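Local structure of putative arylalkylamine N-Acetyltransferase 7 (Aedes aegypti, 4FD7) at residues V29-Q34 with P157-R162; A76-M81 with N149-S154. The protein probably transfers the acetyl group of acetyl-CoA to an amine substrate, as an N-acetyltransferase of the GNAT family. One frame throughout, in Å; residues are numbered along the deposited sequence.

Contact 1 (V29-Q34 with P157-R162)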
loop_
_atom_site.group_PDB
_atom_site.type_symbol
_atom_site.label_atom_id
_atom_site.label_comp_id
_atom_site.label_asym_id
_atom_site.label_seq_id
_atom_site.Cartn_x
_atom_site.Cartn_y
_atom_site.Cartn_z
ATOM N N VAL A 29 6.586 -16.819 16.786
ATOM C CA VAL A 29 6.127 -17.783 15.821
ATOM C C VAL A 29 6.644 -17.261 14.492
ATOM O O VAL A 29 7.145 -16.134 14.431
ATOM C CB VAL A 29 4.595 -17.895 15.861
ATOM C CG1 VAL A 29 3.950 -16.576 15.446
ATOM C CG2 VAL A 29 4.100 -19.069 15.011
ATOM N N TRP A 30 6.555 -18.066 13.443
ATOM C CA TRP A 30 7.044 -17.644 12.141
ATOM C C TRP A 30 5.900 -17.137 11.295
ATOM O O TRP A 30 4.787 -17.652 11.373
ATOM C CB TRP A 30 7.722 -18.809 11.421
ATOM C CG TRP A 30 9.100 -19.070 11.864
ATOM C CD1 TRP A 30 9.502 -19.977 12.802
ATOM C CD2 TRP A 30 10.285 -18.443 11.374
ATOM N NE1 TRP A 30 10.868 -19.943 12.934
ATOM C CE2 TRP A 30 11.376 -19.002 12.067
ATOM C CE3 TRP A 30 10.535 -17.452 10.417
ATOM C CZ2 TRP A 30 12.694 -18.607 11.844
ATOM C CZ3 TRP A 30 11.845 -17.054 10.198
ATOM C CH2 TRP A 30 12.906 -17.630 10.903
ATOM N N TYR A 31 6.187 -16.118 10.486
ATOM C CA TYR A 31 5.245 -15.610 9.514
ATOM C C TYR A 31 5.944 -15.593 8.160
ATOM O O TYR A 31 7.170 -15.657 8.091
ATOM C CB TYR A 31 4.853 -14.165 9.844
ATOM C CG TYR A 31 4.102 -13.965 11.145
ATOM C CD1 TYR A 31 2.715 -13.853 11.159
ATOM C CD2 TYR A 31 4.781 -13.860 12.350
ATOM C CE1 TYR A 31 2.020 -13.656 12.352
ATOM C CE2 TYR A 31 4.105 -13.665 13.537
ATOM C CZ TYR A 31 2.725 -13.562 13.535
ATOM O OH TYR A 31 2.045 -13.363 14.725
ATOM N N ARG A 32 5.172 -15.476 7.089
ATOM C CA ARG A 32 5.760 -15.285 5.773
ATOM C C ARG A 32 5.004 -14.194 5.021
ATOM O O ARG A 32 3.827 -13.932 5.305
ATOM C CB ARG A 32 5.732 -16.581 4.966
ATOM C CG ARG A 32 4.324 -17.106 4.691
ATOM C CD ARG A 32 4.367 -18.433 3.966
ATOM N NE ARG A 32 3.032 -18.899 3.600
ATOM C CZ ARG A 32 2.227 -19.571 4.416
ATOM N NH1 ARG A 32 2.616 -19.861 5.651
ATOM N NH2 ARG A 32 1.029 -19.947 3.996
ATOM N N VAL A 33 5.701 -13.574 4.071
ATOM C CA VAL A 33 5.094 -12.658 3.115
ATOM C C VAL A 33 5.302 -13.262 1.722
ATOM O O VAL A 33 6.426 -13.633 1.359
ATOM C CB VAL A 33 5.740 -11.266 3.147
ATOM C CG1 VAL A 33 4.903 -10.283 2.296
ATOM C CG2 VAL A 33 5.887 -10.761 4.584
ATOM N N GLN A 34 4.221 -13.383 0.958
ATOM C CA GLN A 34 4.283 -14.073 -0.328
ATOM C C GLN A 34 3.332 -13.471 -1.344
ATOM O O GLN A 34 2.482 -12.650 -0.994
ATOM C CB GLN A 34 3.925 -15.552 -0.154
ATOM C CG GLN A 34 2.500 -15.787 0.371
ATOM C CD GLN A 34 2.020 -17.213 0.145
ATOM O OE1 GLN A 34 2.239 -18.098 0.972
ATOM N NE2 GLN A 34 1.349 -17.435 -0.968
ATOM N N PRO A 157 -5.995 -5.926 13.132
ATOM C CA PRO A 157 -5.775 -5.344 14.453
ATOM C C PRO A 157 -5.303 -6.343 15.507
ATOM O O PRO A 157 -4.513 -5.957 16.366
ATOM C CB PRO A 157 -7.161 -4.810 14.810
ATOM C CG PRO A 157 -7.715 -4.398 13.513
ATOM C CD PRO A 157 -7.257 -5.449 12.540
ATOM N N LYS A 158 -5.733 -7.600 15.445
ATOM C CA LYS A 158 -5.303 -8.537 16.480
ATOM C C LYS A 158 -3.870 -9.024 16.271
ATOM O O LYS A 158 -3.360 -9.835 17.055
ATOM C CB LYS A 158 -6.285 -9.697 16.651
ATOM C CG LYS A 158 -6.224 -10.759 15.577
ATOM C CD LYS A 158 -7.558 -11.516 15.503
ATOM C CE LYS A 158 -7.400 -12.793 14.702
ATOM N NZ LYS A 158 -6.385 -12.595 13.638
ATOM N N TYR A 159 -3.223 -8.511 15.224
ATOM C CA TYR A 159 -1.813 -8.770 14.973
ATOM C C TYR A 159 -0.964 -7.508 14.987
ATOM O O TYR A 159 0.225 -7.559 14.645
ATOM C CB TYR A 159 -1.623 -9.451 13.615
ATOM C CG TYR A 159 -1.923 -10.916 13.628
ATOM C CD1 TYR A 159 -3.096 -11.401 13.079
ATOM C CD2 TYR A 159 -1.036 -11.822 14.196
ATOM C CE1 TYR A 159 -3.377 -12.749 13.080
ATOM C CE2 TYR A 159 -1.317 -13.176 14.214
ATOM C CZ TYR A 159 -2.490 -13.632 13.651
ATOM O OH TYR A 159 -2.775 -14.980 13.666
ATOM N N ARG A 160 -1.542 -6.371 15.356
ATOM C CA ARG A 160 -0.737 -5.156 15.324
ATOM C C ARG A 160 0.283 -5.108 16.467
ATOM O O ARG A 160 0.224 -5.903 17.417
ATOM C CB ARG A 160 -1.601 -3.881 15.213
ATOM C CG ARG A 160 -1.933 -3.482 13.750
ATOM C CD ARG A 160 -2.995 -2.399 13.668
ATOM N NE ARG A 160 -3.996 -2.655 12.632
ATOM C CZ ARG A 160 -5.168 -2.025 12.561
ATOM N NH1 ARG A 160 -5.476 -1.108 13.472
ATOM N NH2 ARG A 160 -6.036 -2.306 11.592
ATOM N N GLY A 161 1.260 -4.218 16.330
ATOM C CA GLY A 161 2.305 -4.066 17.323
ATOM C C GLY A 161 3.398 -5.112 17.199
ATOM O O GLY A 161 4.241 -5.245 18.086
ATOM N N ARG A 162 3.383 -5.853 16.096
ATOM C CA ARG A 162 4.289 -6.979 15.912
ATOM C C ARG A 162 5.298 -6.738 14.796
ATOM O O ARG A 162 6.129 -7.602 14.497
ATOM C CB ARG A 162 3.478 -8.253 15.642
ATOM C CG ARG A 162 2.859 -8.828 16.913
ATOM C CD ARG A 162 1.760 -9.814 16.619
ATOM N NE ARG A 162 1.193 -10.417 17.828
ATOM C CZ ARG A 162 0.175 -9.908 18.521
ATOM N NH1 ARG A 162 -0.274 -10.528 19.602
ATOM N NH2 ARG A 162 -0.393 -8.772 18.146
#
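The hydroxyl end of Y31 meets the CD2-CE2 side of the Y159 ring, the two rings lying oblique to each other with planes at 88° and centroids 6.0 Å apart. The hydroxyl of Y31 arrives close to the plane of the Y159 ring, where its OH lies 3.4 Å from Y159 CE2, and behind it Y31 CE1 comes to 3.9 Å from Y159 CE2. That hydroxyl is hydrogen-bonded to the carbonyl of K21, which fixes its position, while F18 lies nearly parallel to the Y31 ring. Strand 28-35 belongs to the antiparallel sheet of the GNAT fold, and 157-162 is the loop between strand 146-155 and helix 164-170. The R-x-x-G-x-A sequence of GNAT motif A, whose backbone in relatives receives the pyrophosphate of acetyl-CoA, begins at R160 and runs on into that helix. R162 approaches the hydroxyl roughly at right angles to the direction of Y159, its CD 4.0 Å from Y31 OH. With CG beside its own backbone N (chi1 -77°) and the chain extended from CG to NE, R162 leads away from Y31 to the end of strand 14-21, where NH1 bonds to D22 O and NE bonds weakly to K21 O, the acceptor it shares with Y31.

Contact 2 (A76-M81 with N149-S154)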
loop_
_atom_site.group_PDB
_atom_site.type_symbol
_atom_site.label_atom_id
_atom_site.label_comp_id
_atom_site.label_asym_id
_atom_site.label_seq_id
_atom_site.Cartn_x
_atom_site.Cartn_y
_atom_site.Cartn_z
ATOM N N ALA A 76 -13.328 -1.247 -6.771
ATOM C CA ALA A 76 -13.152 -1.328 -8.223
ATOM C C ALA A 76 -11.664 -1.191 -8.579
ATOM O O ALA A 76 -11.125 -1.977 -9.395
ATOM C CB ALA A 76 -13.966 -0.265 -8.919
ATOM N N LEU A 77 -11.003 -0.211 -7.958
ATOM C CA LEU A 77 -9.557 0.003 -8.177
ATOM C C LEU A 77 -8.683 -1.207 -7.824
ATOM O O LEU A 77 -7.863 -1.663 -8.648
ATOM C CB LEU A 77 -9.060 1.235 -7.408
ATOM C CG LEU A 77 -7.610 1.632 -7.711
ATOM C CD1 LEU A 77 -7.462 1.717 -9.216
ATOM C CD2 LEU A 77 -7.248 2.956 -7.072
ATOM N N TRP A 78 -8.829 -1.692 -6.591
ATOM C CA TRP A 78 -8.090 -2.873 -6.141
ATOM C C TRP A 78 -8.306 -4.057 -7.076
ATOM O O TRP A 78 -7.350 -4.773 -7.414
ATOM C CB TRP A 78 -8.523 -3.268 -4.733
ATOM C CG TRP A 78 -8.070 -2.325 -3.658
ATOM C CD1 TRP A 78 -6.890 -1.629 -3.613
ATOM C CD2 TRP A 78 -8.767 -2.010 -2.446
ATOM N NE1 TRP A 78 -6.819 -0.893 -2.453
ATOM C CE2 TRP A 78 -7.962 -1.104 -1.718
ATOM C CE3 TRP A 78 -10.000 -2.398 -1.910
ATOM C CZ2 TRP A 78 -8.347 -0.584 -0.483
ATOM C CZ3 TRP A 78 -10.391 -1.871 -0.681
ATOM C CH2 TRP A 78 -9.566 -0.975 0.015
ATOM N N LYS A 79 -9.569 -4.283 -7.460
ATOM C CA LYS A 79 -9.896 -5.393 -8.353
ATOM C C LYS A 79 -9.231 -5.248 -9.711
ATOM O O LYS A 79 -8.832 -6.258 -10.304
ATOM C CB LYS A 79 -11.410 -5.606 -8.494
ATOM C CG LYS A 79 -12.019 -6.249 -7.261
ATOM C CD LYS A 79 -13.445 -6.704 -7.478
ATOM C CE LYS A 79 -13.976 -7.313 -6.201
ATOM N NZ LYS A 79 -15.324 -7.906 -6.384
ATOM N N ALA A 80 -9.100 -4.017 -10.193
ATOM C CA ALA A 80 -8.344 -3.795 -11.433
ATOM C C ALA A 80 -6.859 -4.083 -11.256
ATOM O O ALA A 80 -6.184 -4.498 -12.212
ATOM C CB ALA A 80 -8.542 -2.384 -11.965
ATOM N N MET A 81 -6.341 -3.858 -10.052
ATOM C CA MET A 81 -4.902 -4.060 -9.804
ATOM C C MET A 81 -4.464 -5.517 -9.601
ATOM O O MET A 81 -3.371 -5.898 -10.014
ATOM C CB MET A 81 -4.452 -3.252 -8.586
ATOM C CG MET A 81 -4.561 -1.734 -8.760
ATOM S SD MET A 81 -4.300 -0.899 -7.187
ATOM C CE MET A 81 -2.590 -1.312 -6.870
ATOM N N ASN A 149 4.411 0.516 -6.906
ATOM C CA ASN A 149 3.542 1.394 -6.136
ATOM C C ASN A 149 2.506 0.561 -5.405
ATOM O O ASN A 149 2.407 -0.664 -5.611
ATOM C CB ASN A 149 2.849 2.366 -7.083
ATOM C CG ASN A 149 2.240 3.572 -6.373
ATOM O OD1 ASN A 149 2.365 3.753 -5.158
ATOM N ND2 ASN A 149 1.575 4.411 -7.147
ATOM N N ALA A 150 1.701 1.230 -4.584
ATOM C CA ALA A 150 0.732 0.549 -3.735
ATOM C C ALA A 150 -0.537 1.366 -3.566
ATOM O O ALA A 150 -0.517 2.592 -3.665
ATOM C CB ALA A 150 1.332 0.286 -2.385
ATOM N N MET A 151 -1.631 0.677 -3.261
ATOM C CA MET A 151 -2.885 1.334 -2.905
ATOM C C MET A 151 -3.423 0.691 -1.636
ATOM O O MET A 151 -4.495 0.091 -1.646
ATOM C CB MET A 151 -3.914 1.198 -4.033
ATOM C CG MET A 151 -5.222 1.956 -3.812
ATOM S SD MET A 151 -5.000 3.713 -3.543
ATOM C CE MET A 151 -5.672 3.924 -1.891
ATOM N N GLY A 152 -2.654 0.774 -0.554
ATOM C CA GLY A 152 -3.137 0.353 0.751
ATOM C C GLY A 152 -2.446 -0.863 1.340
ATOM O O GLY A 152 -2.277 -1.890 0.664
ATOM N N LEU A 153 -2.046 -0.737 2.604
ATOM C CA LEU A 153 -1.542 -1.861 3.390
ATOM C C LEU A 153 -2.456 -2.025 4.599
ATOM O O LEU A 153 -2.606 -1.097 5.403
ATOM C CB LEU A 153 -0.093 -1.624 3.843
ATOM C CG LEU A 153 0.708 -2.847 4.342
ATOM C CD1 LEU A 153 2.200 -2.548 4.395
ATOM C CD2 LEU A 153 0.259 -3.353 5.711
ATOM N N SER A 154 -3.064 -3.206 4.707
ATOM C CA SER A 154 -3.995 -3.534 5.780
ATOM C C SER A 154 -3.375 -4.585 6.694
ATOM O O SER A 154 -2.794 -5.557 6.226
ATOM C CB SER A 154 -5.278 -4.079 5.172
ATOM O OG SER A 154 -6.296 -4.274 6.138
#
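L77 opens the approach of helix 68-81 to M151, laying its CD2 methyl 4.0 Å from M151 CG, with the two side chains crossing at about a right angle. M151 sits at the corner of strand 146-155, the fourth strand in the order of the GNAT sheet after its N-terminal addition is set aside, and the place where GNAT enzymes commonly carry a beta bulge. Here M151 and G152 both bond to I103 of the adjacent strand, consistent with such a bulge.

W78 comes next and supplies the polar link. Its indole NE1 donates to M151 O at a short 2.6 Å, with an N-H...O angle of 157° and a C=O...N angle of 162°, so the N-H meets the carbonyl almost head-on and the oxygen stays near the plane of the indole. This bond links helix 68-81 to the backbone of strand 146-155 at its corner. The same nitrogen lies 3.5 Å from M151 CG, which stands well out of the indole plane. M48 of helix 41-55 and I103 pack on the tryptophan, which is buried.

One turn on, M81 completes the set. M151 holds CG anti to its backbone N (chi1 -175°), which places CG beside both L77 CD2 and the indole NE1, while its CB is met by M81. M81 reaches the base of that chain with its thioether, SD lying 3.8 Å and CE 4.0 Å from M151 CB.

Overall arrangement
Following the chain from the N terminus, strand 28-35 supplies the first half of contact 1, and helix 68-81 then supplies the first half of contact 2. Strand 146-155 returns to that helix and closes contact 2, with 67 residues between its segments. The chain continues almost directly into 157-162, which meets 29-34 and closes the wider loop of contact 1, so contact 2 is nested inside it. Both reach the same five-stranded antiparallel sheet: contact 1 joins its second strand to the loop beyond its last, and contact 2 joins that last strand to a helix. Their centres are about 20 Å apart.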